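Transcriptional regulator, GntR family (Thermotoga maritima, PDB 3SXM) probably regulates transcription as a DNA-binding GntR-family repressor; this chain is its metal-binding, all-helical FCD domain, here without metal. Local coordinates at residues 17-22 / 77-82. The protein carries 3 engineered substitutions. Sequence-based numbering, arbitrary orientation.
Sequences MMEVFC and SLYEKI
Tyr79 OH donates a hydrogen bond of 2.7 Å to Glu19 OE2, joining helix 73-90 to helix 5-25. The axes of segments 17-22 and 77-82 lie 11.6 Å apart at 145°. The hydroxyl meets the carboxylate from above its plane, 47° out of it, and Glu19 CG lies 4.0 Å from Tyr79 CE1. Arg15 forms a salt bridge to the same OE2, while OE1 is hydrogen-bonded to ND1 of His63, a zinc ligand in another structure of this protein. Apolar packing rests on Met18: its chain is extended to SD and then bends (chi3 73°), bringing CE 4.0 Å from both Leu78 CB and Tyr79 CB. Met18 SD lies at the edge of the Tyr79 ring, near its plane, and 4.0 Å from Ile82 CD1. Beyond this layer, Leu78 and Ile82 pack on Ile82 and Leu78 of the second subunit. A phenylalanine in place of Tyr79 would probably keep the ring packing but leave Glu19 OE2 without its hydroxyl donor and the carboxylate less firmly held beside His63. The buried, probably ionised carboxylate is thus gripped by three side chains, consistent with a second-shell role beside the metal site.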
ATOM      1  N   MET A  17      -1.739   0.594   4.889  1.00 10.66           N
ATOM      2  CA  MET A  17      -1.183   0.060   3.624  1.00 10.93           C
ATOM      3  C   MET A  17       0.099   0.785   3.220  1.00 13.74           C
ATOM      4  O   MET A  17       1.123   0.115   2.924  1.00 14.89           O
ATOM      5  CB  MET A  17      -2.249   0.089   2.520  1.00 14.29           C
ATOM      6  CG  MET A  17      -1.732  -0.364   1.140  1.00 15.34           C
ATOM      7  SD  MET A  17      -2.975  -0.218  -0.119  1.00 15.06           S
ATOM      8  CE  MET A  17      -3.084   1.554  -0.266  1.00 12.55           C
ATOM      9  N   MET A  18       0.039   2.099   3.095  1.00 11.18           N
ATOM     10  CA  MET A  18       1.143   2.858   2.524  1.00 10.41           C
ATOM     11  C   MET A  18       2.271   3.032   3.545  1.00 13.24           C
ATOM     12  O   MET A  18       3.448   2.839   3.237  1.00 12.27           O
ATOM     13  CB  MET A  18       0.668   4.213   2.019  1.00 11.63           C
ATOM     14  CG  MET A  18      -0.392   4.117   0.923  1.00 11.04           C
ATOM     15  SD  MET A  18      -0.966   5.685   0.302  1.00 14.19           S
ATOM     16  CE  MET A  18       0.393   6.165  -0.612  1.00 14.82           C
ATOM     17  N   GLU A  19       1.943   3.456   4.761  1.00 11.85           N
ATOM     18  CA  GLU A  19       2.991   3.786   5.755  1.00 11.74           C
ATOM     19  C   GLU A  19       3.750   2.553   6.202  1.00 11.49           C
ATOM     20  O   GLU A  19       4.968   2.590   6.365  1.00 12.78           O
ATOM     21  CB  GLU A  19       2.384   4.575   6.922  1.00 12.39           C
ATOM     22  CG  GLU A  19       1.749   5.874   6.542  1.00 12.72           C
ATOM     23  CD  GLU A  19       1.302   6.645   7.759  1.00 14.86           C
ATOM     24  OE1 GLU A  19       1.892   6.371   8.830  1.00 17.00           O
ATOM     25  OE2 GLU A  19       0.426   7.528   7.662  1.00 14.64           O
ATOM     26  N   VAL A  20       3.059   1.462   6.467  1.00 12.18           N
ATOM     27  CA  VAL A  20       3.705   0.233   6.913  1.00 12.24           C
ATOM     28  C   VAL A  20       4.559  -0.315   5.777  1.00 12.52           C
ATOM     29  O   VAL A  20       5.673  -0.780   6.016  1.00 13.94           O
ATOM     30  CB  VAL A  20       2.710  -0.806   7.420  1.00 13.31           C
ATOM     31  CG1 VAL A  20       3.380  -2.190   7.599  1.00 17.90           C
ATOM     32  CG2 VAL A  20       2.040  -0.316   8.728  1.00 16.43           C
ATOM     33  N   PHE A  21       4.059  -0.290   4.531  1.00 11.00           N
ATOM     34  CA  PHE A  21       4.886  -0.741   3.421  1.00 11.90           C
ATOM     35  C   PHE A  21       6.196   0.033   3.412  1.00 12.13           C
ATOM     36  O   PHE A  21       7.257  -0.556   3.198  1.00 12.14           O
ATOM     37  CB  PHE A  21       4.166  -0.542   2.066  1.00 14.04           C
ATOM     38  CG  PHE A  21       4.979  -1.004   0.880  1.00 11.72           C
ATOM     39  CD1 PHE A  21       4.936  -2.318   0.481  1.00 14.15           C
ATOM     40  CD2 PHE A  21       5.761  -0.130   0.140  1.00 14.80           C
ATOM     41  CE1 PHE A  21       5.617  -2.761  -0.639  1.00 16.93           C
ATOM     42  CE2 PHE A  21       6.510  -0.595  -0.920  1.00 14.86           C
ATOM     43  CZ  PHE A  21       6.426  -1.885  -1.309  1.00 13.54           C
ATOM     44  N   CYS A  22       6.138   1.349   3.521  1.00 12.98           N
ATOM     45  CA  CYS A  22       7.367   2.156   3.430  1.00 12.29           C
ATOM     46  C   CYS A  22       8.286   1.946   4.642  1.00 13.89           C
ATOM     47  O   CYS A  22       9.504   1.807   4.494  1.00 13.86           O
ATOM     48  CB  CYS A  22       7.043   3.624   3.216  1.00 12.83           C
ATOM     49  SG  CYS A  22       6.288   3.951   1.615  1.00 14.45           S
ATOM     50  N   SER A  77       3.412  10.908  -4.331  1.00 12.79           N
ATOM     51  CA  SER A  77       2.364  11.717  -4.922  1.00 11.95           C
ATOM     52  C   SER A  77       0.988  11.210  -4.510  1.00 13.37           C
ATOM     53  O   SER A  77       0.074  12.038  -4.289  1.00 15.47           O
ATOM     54  CB  SER A  77       2.516  11.756  -6.464  1.00 17.71           C
ATOM     55  OG  SER A  77       2.079  10.588  -7.092  1.00 27.05           O
ATOM     56  N   LEU A  78       0.803   9.908  -4.338  1.00 12.73           N
ATOM     57  CA  LEU A  78      -0.503   9.375  -3.921  1.00 12.10           C
ATOM     58  C   LEU A  78      -0.761   9.769  -2.486  1.00 12.02           C
ATOM     59  O   LEU A  78      -1.895  10.130  -2.129  1.00 12.24           O
ATOM     60  CB  LEU A  78      -0.539   7.838  -4.082  1.00 12.43           C
ATOM     61  CG  LEU A  78      -0.484   7.355  -5.533  1.00 12.16           C
ATOM     62  CD1 LEU A  78      -0.360   5.870  -5.509  1.00 16.91           C
ATOM     63  CD2 LEU A  78      -1.725   7.744  -6.292  1.00 17.40           C
ATOM     64  N   TYR A  79       0.275   9.772  -1.668  1.00 12.36           N
ATOM     65  CA  TYR A  79       0.094  10.140  -0.239  1.00 10.08           C
ATOM     66  C   TYR A  79      -0.236  11.628  -0.171  1.00 12.24           C
ATOM     67  O   TYR A  79      -1.121  12.064   0.627  1.00 13.52           O
ATOM     68  CB  TYR A  79       1.330   9.829   0.573  1.00 10.91           C
ATOM     69  CG  TYR A  79       1.115   9.816   2.070  1.00 12.15           C
ATOM     70  CD1 TYR A  79       0.552   8.730   2.691  1.00 10.18           C
ATOM     71  CD2 TYR A  79       1.525  10.881   2.822  1.00 11.23           C
ATOM     72  CE1 TYR A  79       0.398   8.693   4.098  1.00 11.35           C
ATOM     73  CE2 TYR A  79       1.347  10.866   4.225  1.00 12.81           C
ATOM     74  CZ  TYR A  79       0.790   9.795   4.811  1.00 12.27           C
ATOM     75  OH  TYR A  79       0.632   9.813   6.189  1.00 13.18           O
ATOM     76  N   GLU A  80       0.425  12.446  -0.993  1.00 12.21           N
ATOM     77  CA  GLU A  80       0.114  13.870  -1.046  1.00 13.47           C
ATOM     78  C   GLU A  80      -1.329  14.085  -1.464  1.00 16.35           C
ATOM     79  O   GLU A  80      -2.049  14.975  -0.936  1.00 16.31           O
ATOM     80  CB  GLU A  80       1.048  14.511  -2.038  1.00 16.83           C
ATOM     81  CG  GLU A  80       2.372  14.836  -1.482  1.00 31.22           C
ATOM     82  CD  GLU A  80       2.423  16.245  -0.933  1.00 66.89           C
ATOM     83  OE1 GLU A  80       1.580  16.563  -0.079  1.00 30.32           O
ATOM     84  OE2 GLU A  80       3.284  17.039  -1.374  1.00 81.89           O
ATOM     85  N   LYS A  81      -1.789  13.299  -2.443  1.00 14.03           N
ATOM     86  CA  LYS A  81      -3.160  13.432  -2.911  1.00 12.40           C
ATOM     87  C   LYS A  81      -4.202  13.187  -1.833  1.00 14.44           C
ATOM     88  O   LYS A  81      -5.243  13.892  -1.831  1.00 16.22           O
ATOM     89  CB  LYS A  81      -3.417  12.463  -4.084  1.00 17.05           C
ATOM     90  CG  LYS A  81      -4.832  12.500  -4.647  1.00 24.13           C
ATOM     91  CD  LYS A  81      -5.076  13.729  -5.508  1.00 46.45           C
ATOM     92  CE  LYS A  81      -6.478  13.709  -6.137  1.00 59.09           C
ATOM     93  NZ  LYS A  81      -6.490  12.940  -7.417  1.00 50.47           N
ATOM     94  N   ILE A  82      -3.915  12.238  -0.953  1.00 14.78           N
ATOM     95  CA  ILE A  82      -4.834  11.874   0.110  1.00 13.32           C
ATOM     96  C   ILE A  82      -4.593  12.657   1.390  1.00 14.16           C
ATOM     97  O   ILE A  82      -5.310  12.461   2.348  1.00 12.59           O
ATOM     98  CB  ILE A  82      -4.915  10.399   0.391  1.00 13.42           C
ATOM     99  CG1 ILE A  82      -3.605   9.848   0.953  1.00 13.81           C
ATOM    100  CG2 ILE A  82      -5.396   9.668  -0.871  1.00 15.40           C
ATOM    101  CD1 ILE A  82      -3.684   8.381   1.446  1.00 15.54           C
TER